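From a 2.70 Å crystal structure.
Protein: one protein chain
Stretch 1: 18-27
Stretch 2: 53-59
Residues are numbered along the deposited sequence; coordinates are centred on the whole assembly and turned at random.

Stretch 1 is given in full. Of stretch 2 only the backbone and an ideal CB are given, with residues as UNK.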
ATOM      1  N   HIS A  18     -10.887   2.616  32.555  1.00156.21           N
ATOM      2  CA  HIS A  18     -10.563   3.758  33.436  1.00154.85           C
ATOM      3  C   HIS A  18      -9.891   3.381  34.755  1.00149.29           C
ATOM      4  O   HIS A  18     -10.491   3.496  35.831  1.00144.30           O
ATOM      5  CB  HIS A  18     -11.813   4.594  33.770  1.00156.05           C
ATOM      6  CG  HIS A  18     -12.855   4.622  32.693  1.00153.98           C
ATOM      7  ND1 HIS A  18     -13.255   3.496  32.007  1.00152.25           N
ATOM      8  CD2 HIS A  18     -13.620   5.637  32.226  1.00153.24           C
ATOM      9  CE1 HIS A  18     -14.198   3.819  31.142  1.00151.94           C
ATOM     10  NE2 HIS A  18     -14.440   5.113  31.255  1.00152.42           N
ATOM     11  N   ASN A  19      -8.650   2.931  34.662  1.00144.90           N
ATOM     12  CA  ASN A  19      -7.823   2.716  35.829  1.00139.62           C
ATOM     13  C   ASN A  19      -6.708   3.727  35.651  1.00127.57           C
ATOM     14  O   ASN A  19      -6.756   4.540  34.725  1.00118.65           O
ATOM     15  CB  ASN A  19      -7.270   1.282  35.827  1.00139.18           C
ATOM     16  CG  ASN A  19      -7.224   0.656  37.222  1.00131.53           C
ATOM     17  OD1 ASN A  19      -8.209   0.681  37.962  1.00128.45           O
ATOM     18  ND2 ASN A  19      -6.083   0.064  37.568  1.00126.83           N
ATOM     19  N   LYS A  20      -5.711   3.690  36.526  1.00124.40           N
ATOM     20  CA  LYS A  20      -4.487   4.423  36.269  1.00117.87           C
ATOM     21  C   LYS A  20      -3.847   3.859  35.001  1.00112.02           C
ATOM     22  O   LYS A  20      -4.491   3.164  34.216  1.00104.73           O
ATOM     23  CB  LYS A  20      -3.519   4.327  37.453  1.00114.63           C
ATOM     24  CG  LYS A  20      -3.576   5.500  38.421  1.00117.27           C
ATOM     25  CD  LYS A  20      -3.333   5.038  39.858  1.00129.61           C
ATOM     26  CE  LYS A  20      -4.546   4.260  40.404  1.00133.52           C
ATOM     27  NZ  LYS A  20      -4.205   3.196  41.404  1.00133.56           N
ATOM     28  N   ILE A  21      -2.580   4.191  34.805  1.00108.77           N
ATOM     29  CA  ILE A  21      -1.802   3.712  33.690  1.00 95.09           C
ATOM     30  C   ILE A  21      -0.392   3.692  34.213  1.00101.03           C
ATOM     31  O   ILE A  21       0.299   4.704  34.196  1.00100.26           O
ATOM     32  CB  ILE A  21      -1.868   4.677  32.519  1.00 89.34           C
ATOM     33  CG1 ILE A  21      -3.290   4.775  31.984  1.00 87.84           C
ATOM     34  CG2 ILE A  21      -0.949   4.230  31.403  1.00 94.87           C
ATOM     35  CD1 ILE A  21      -3.345   5.336  30.566  1.00 84.30           C
ATOM     36  N   THR A  22       0.026   2.551  34.734  1.00111.34           N
ATOM     37  CA  THR A  22       1.384   2.425  35.227  1.00120.28           C
ATOM     38  C   THR A  22       2.296   2.496  34.004  1.00119.08           C
ATOM     39  O   THR A  22       1.820   2.400  32.874  1.00115.07           O
ATOM     40  CB  THR A  22       1.571   1.077  35.939  1.00127.49           C
ATOM     41  OG1 THR A  22       2.201   0.148  35.052  1.00129.32           O
ATOM     42  CG2 THR A  22       0.218   0.516  36.367  1.00129.45           C
ATOM     43  N   ASN A  23       3.593   2.688  34.208  1.00119.36           N
ATOM     44  CA  ASN A  23       4.531   2.491  33.110  1.00121.15           C
ATOM     45  C   ASN A  23       4.849   1.007  33.009  1.00126.32           C
ATOM     46  O   ASN A  23       5.173   0.505  31.934  1.00127.04           O
ATOM     47  CB  ASN A  23       5.806   3.316  33.292  1.00121.22           C
ATOM     48  CG  ASN A  23       5.574   4.803  33.070  1.00117.42           C
ATOM     49  OD1 ASN A  23       4.578   5.360  33.528  1.00118.48           O
ATOM     50  ND2 ASN A  23       6.498   5.451  32.371  1.00111.12           N
ATOM     51  N   LYS A  24       4.747   0.318  34.146  1.00130.31           N
ATOM     52  CA  LYS A  24       4.855  -1.138  34.198  1.00131.44           C
ATOM     53  C   LYS A  24       3.890  -1.701  33.153  1.00127.79           C
ATOM     54  O   LYS A  24       4.275  -2.514  32.309  1.00133.18           O
ATOM     55  CB  LYS A  24       4.528  -1.661  35.619  1.00132.95           C
ATOM     56  CG  LYS A  24       5.063  -3.085  35.966  1.00199.71           C
ATOM     57  CD  LYS A  24       4.950  -3.445  37.481  1.00187.77           C
ATOM     58  CE  LYS A  24       5.597  -4.815  37.811  1.00134.78           C
ATOM     59  NZ  LYS A  24       5.646  -5.196  39.268  1.00132.68           N
ATOM     60  N   GLU A  25       2.645  -1.233  33.198  1.00117.98           N
ATOM     61  CA  GLU A  25       1.604  -1.693  32.290  1.00113.77           C
ATOM     62  C   GLU A  25       1.921  -1.336  30.850  1.00109.92           C
ATOM     63  O   GLU A  25       1.759  -2.162  29.948  1.00111.65           O
ATOM     64  CB  GLU A  25       0.237  -1.136  32.689  1.00113.40           C
ATOM     65  CG  GLU A  25      -0.673  -2.171  33.332  1.00121.06           C
ATOM     66  CD  GLU A  25      -2.123  -1.726  33.367  1.00119.74           C
ATOM     67  OE1 GLU A  25      -3.026  -2.590  33.227  1.00116.43           O
ATOM     68  OE2 GLU A  25      -2.346  -0.505  33.520  1.00116.11           O
ATOM     69  N   ILE A  26       2.374  -0.106  30.640  1.00100.99           N
ATOM     70  CA  ILE A  26       2.811   0.306  29.320  1.00102.53           C
ATOM     71  C   ILE A  26       3.972  -0.563  28.860  1.00108.14           C
ATOM     72  O   ILE A  26       4.029  -0.973  27.708  1.00112.03           O
ATOM     73  CB  ILE A  26       3.220   1.789  29.293  1.00 97.53           C
ATOM     74  CG1 ILE A  26       1.984   2.680  29.439  1.00 86.79           C
ATOM     75  CG2 ILE A  26       3.957   2.114  27.997  1.00 97.14           C
ATOM     76  CD1 ILE A  26       2.293   4.118  29.765  1.00 84.33           C
ATOM     77  N   ALA A  27       4.898  -0.848  29.763  1.00107.61           N
ATOM     78  CA  ALA A  27       6.027  -1.692  29.416  1.00109.32           C
ATOM     79  C   ALA A  27       5.531  -3.094  29.090  1.00105.56           C
ATOM     80  O   ALA A  27       6.053  -3.756  28.196  1.00101.30           O
ATOM     81  CB  ALA A  27       7.020  -1.738  30.550  1.00114.05           C
ATOM     82  N   UNK A  53      -1.728  13.016  34.786  1.00 73.01           N
ATOM     83  CA  UNK A  53      -2.890  13.274  35.629  1.00 79.81           C
ATOM     84  C   UNK A  53      -2.901  12.294  36.802  1.00 79.70           C
ATOM     85  O   UNK A  53      -2.435  11.166  36.652  1.00 78.98           O
ATOM     86  CB  UNK A  53      -4.184  13.163  34.820  1.00 79.81           C
ATOM     87  N   UNK A  54      -3.400  12.727  37.963  1.00 85.25           N
ATOM     88  CA  UNK A  54      -3.371  11.876  39.163  1.00 95.09           C
ATOM     89  C   UNK A  54      -4.162  10.565  39.007  1.00 96.62           C
ATOM     90  O   UNK A  54      -3.575   9.474  39.009  1.00 94.56           O
ATOM     91  CB  UNK A  54      -3.926  12.659  40.354  1.00 95.09           C
ATOM     92  N   UNK A  55      -5.484  10.665  38.855  1.00 98.80           N
ATOM     93  CA  UNK A  55      -6.352   9.478  38.843  1.00 99.03           C
ATOM     94  C   UNK A  55      -6.114   8.588  37.612  1.00 96.63           C
ATOM     95  O   UNK A  55      -6.185   7.357  37.696  1.00103.69           O
ATOM     96  CB  UNK A  55      -7.819   9.909  38.887  1.00 99.03           C
ATOM     97  N   UNK A  56      -5.829   9.196  36.465  1.00 83.01           N
ATOM     98  CA  UNK A  56      -5.736   8.411  35.237  1.00 69.63           C
ATOM     99  C   UNK A  56      -4.304   8.122  34.762  1.00 69.86           C
ATOM    100  O   UNK A  56      -4.094   7.295  33.853  1.00 67.09           O
ATOM    101  CB  UNK A  56      -6.490   9.142  34.124  1.00 69.63           C
ATOM    102  N   UNK A  57      -3.326   8.804  35.352  1.00 66.03           N
ATOM    103  CA  UNK A  57      -1.950   8.606  34.935  1.00 74.43           C
ATOM    104  C   UNK A  57      -1.603   9.511  33.775  1.00 79.50           C
ATOM    105  O   UNK A  57      -0.767  10.416  33.912  1.00 86.02           O
ATOM    106  CB  UNK A  57      -1.707   7.144  34.556  1.00 74.43           C
ATOM    107  N   UNK A  58      -2.238   9.265  32.631  1.00 70.80           N
ATOM    108  CA  UNK A  58      -2.188  10.222  31.532  1.00 69.14           C
ATOM    109  C   UNK A  58      -3.577  10.453  30.976  1.00 63.99           C
ATOM    110  O   UNK A  58      -4.414   9.552  30.994  1.00 73.33           O
ATOM    111  CB  UNK A  58      -1.247   9.735  30.428  1.00 69.14           C
ATOM    112  N   UNK A  59      -3.819  11.667  30.500  1.00 52.82           N
ATOM    113  CA  UNK A  59      -5.029  11.999  29.757  1.00 57.91           C
ATOM    114  C   UNK A  59      -4.586  12.436  28.386  1.00 62.71           C
ATOM    115  O   UNK A  59      -3.541  13.063  28.243  1.00 72.61           O
ATOM    116  CB  UNK A  59      -5.858  13.081  30.452  1.00 57.91           C
TER

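At position 53 nothing of stretch 1 lies within 5.5 Å of the ideal CB, so the contact sets no demand. The backbone pairs with position 57 in both directions: the N of 53 donates to the O of 57 at 2.9 Å, and the N of 57 donates weakly to the O of 53 at 2.8 Å. The N of position 56, which has no backbone partner within the stretch, would suit a short acceptor such as Asp, Asn, Ser or Thr. The residue is Asp-53, whose OD1 accepts from the N of position 56 at 3.2 Å and so ties the turn together.

Positions 54 and 55 direct their CA-to-CB bonds away from stretch 1. Polar or charged side chains of many kinds would fit, and the backbone supplies what contact there is: the carbonyl O of 55 lies 3.3 Å from CG of Lys-20. They are Lys-54 and Lys-55, and neither side chain comes within 6 Å of stretch 1.

Position 56 also points its CB away, with Asn-19 O the nearest atom of stretch 1 at 4.6 Å. Small residues would do, and larger ones are not excluded by stretch 1. The deposited Ala-56 meets stretch 1 through its backbone, its O lying 3.2 Å from CG1 of Ile-21 and 3.6 Å from C of Lys-20.

Position 57 is the most restrictive. Its phi/psi of 87/-66° would jam a CB against the carbonyl O of Ala-56, which by itself calls for glycine. The ideal CB also points toward stretch 1 and falls only 3.1 Å from N of Ile-21, too tight for a carbon. Gly-57 answers both constraints and lets the two backbones approach, with the CA of Gly-57 4.5 Å from N of Ile-21.

Position 58 has extended backbone angles, and its CB leaves sideways, 4.9 Å from CD1 of Ile-21. Beyond it, stretch 1 offers the apolar side chains of Ile-21 and Ile-26 and, farther out, the amide of Asn-23. Leu, Met or Phe could use the apolar part; a long side chain with a polar tip could also reach the amide. Tyr-58 does both. The edge of its ring meets Ile-21, with CD1 of Tyr-58 4.0 Å from CG2 of Ile-21. CE1 of Tyr-58 lies 4.0 Å from CD1 of Ile-26. At the tip, OH donates a weak hydrogen bond to OD1 of Asn-23 at 3.3 Å.

Position 59 turns its CB away, leaving the choice open. It is Leu-59, without contact here.

Stretch 2 53-59: DKKAGYL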
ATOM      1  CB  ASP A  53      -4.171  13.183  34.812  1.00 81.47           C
ATOM      2  CG  ASP A  53      -5.400  13.372  35.654  1.00 83.89           C
ATOM      3  OD1 ASP A  53      -6.068  12.348  35.957  1.00 90.30           O
ATOM      4  OD2 ASP A  53      -5.691  14.538  36.014  1.00 70.31           O
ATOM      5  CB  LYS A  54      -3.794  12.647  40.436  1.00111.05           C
ATOM      6  CG  LYS A  54      -5.199  13.296  40.409  1.00122.70           C
ATOM      7  CD  LYS A  54      -5.692  13.834  41.797  1.00195.53           C
ATOM      8  CE  LYS A  54      -6.865  13.004  42.413  1.00113.07           C
ATOM      9  NZ  LYS A  54      -7.803  13.759  43.353  1.00113.27           N
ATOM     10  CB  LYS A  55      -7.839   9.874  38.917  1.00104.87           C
ATOM     11  CG  LYS A  55      -8.136  11.114  39.765  1.00119.92           C
ATOM     12  CD  LYS A  55      -8.993  10.817  41.002  1.00128.60           C
ATOM     13  CE  LYS A  55     -10.489  10.920  40.682  1.00132.86           C
ATOM     14  NZ  LYS A  55     -11.349  10.887  41.907  1.00134.83           N
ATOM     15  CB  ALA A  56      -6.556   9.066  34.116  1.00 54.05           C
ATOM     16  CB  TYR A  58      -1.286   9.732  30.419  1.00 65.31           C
ATOM     17  CG  TYR A  58       0.088   9.325  30.857  1.00 76.02           C
ATOM     18  CD1 TYR A  58       0.369   8.010  31.164  1.00 87.27           C
ATOM     19  CD2 TYR A  58       1.112  10.245  30.931  1.00 84.52           C
ATOM     20  CE1 TYR A  58       1.635   7.620  31.549  1.00 91.51           C
ATOM     21  CE2 TYR A  58       2.387   9.863  31.312  1.00 90.03           C
ATOM     22  CZ  TYR A  58       2.640   8.550  31.620  1.00 89.27           C
ATOM     23  OH  TYR A  58       3.905   8.163  31.997  1.00 90.34           O
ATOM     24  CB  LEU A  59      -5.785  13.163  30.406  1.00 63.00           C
ATOM     25  CG  LEU A  59      -6.814  12.996  31.537  1.00 67.90           C
ATOM     26  CD1 LEU A  59      -6.445  11.868  32.450  1.00 66.93           C
ATOM     27  CD2 LEU A  59      -6.966  14.321  32.328  1.00 54.37           C
TER
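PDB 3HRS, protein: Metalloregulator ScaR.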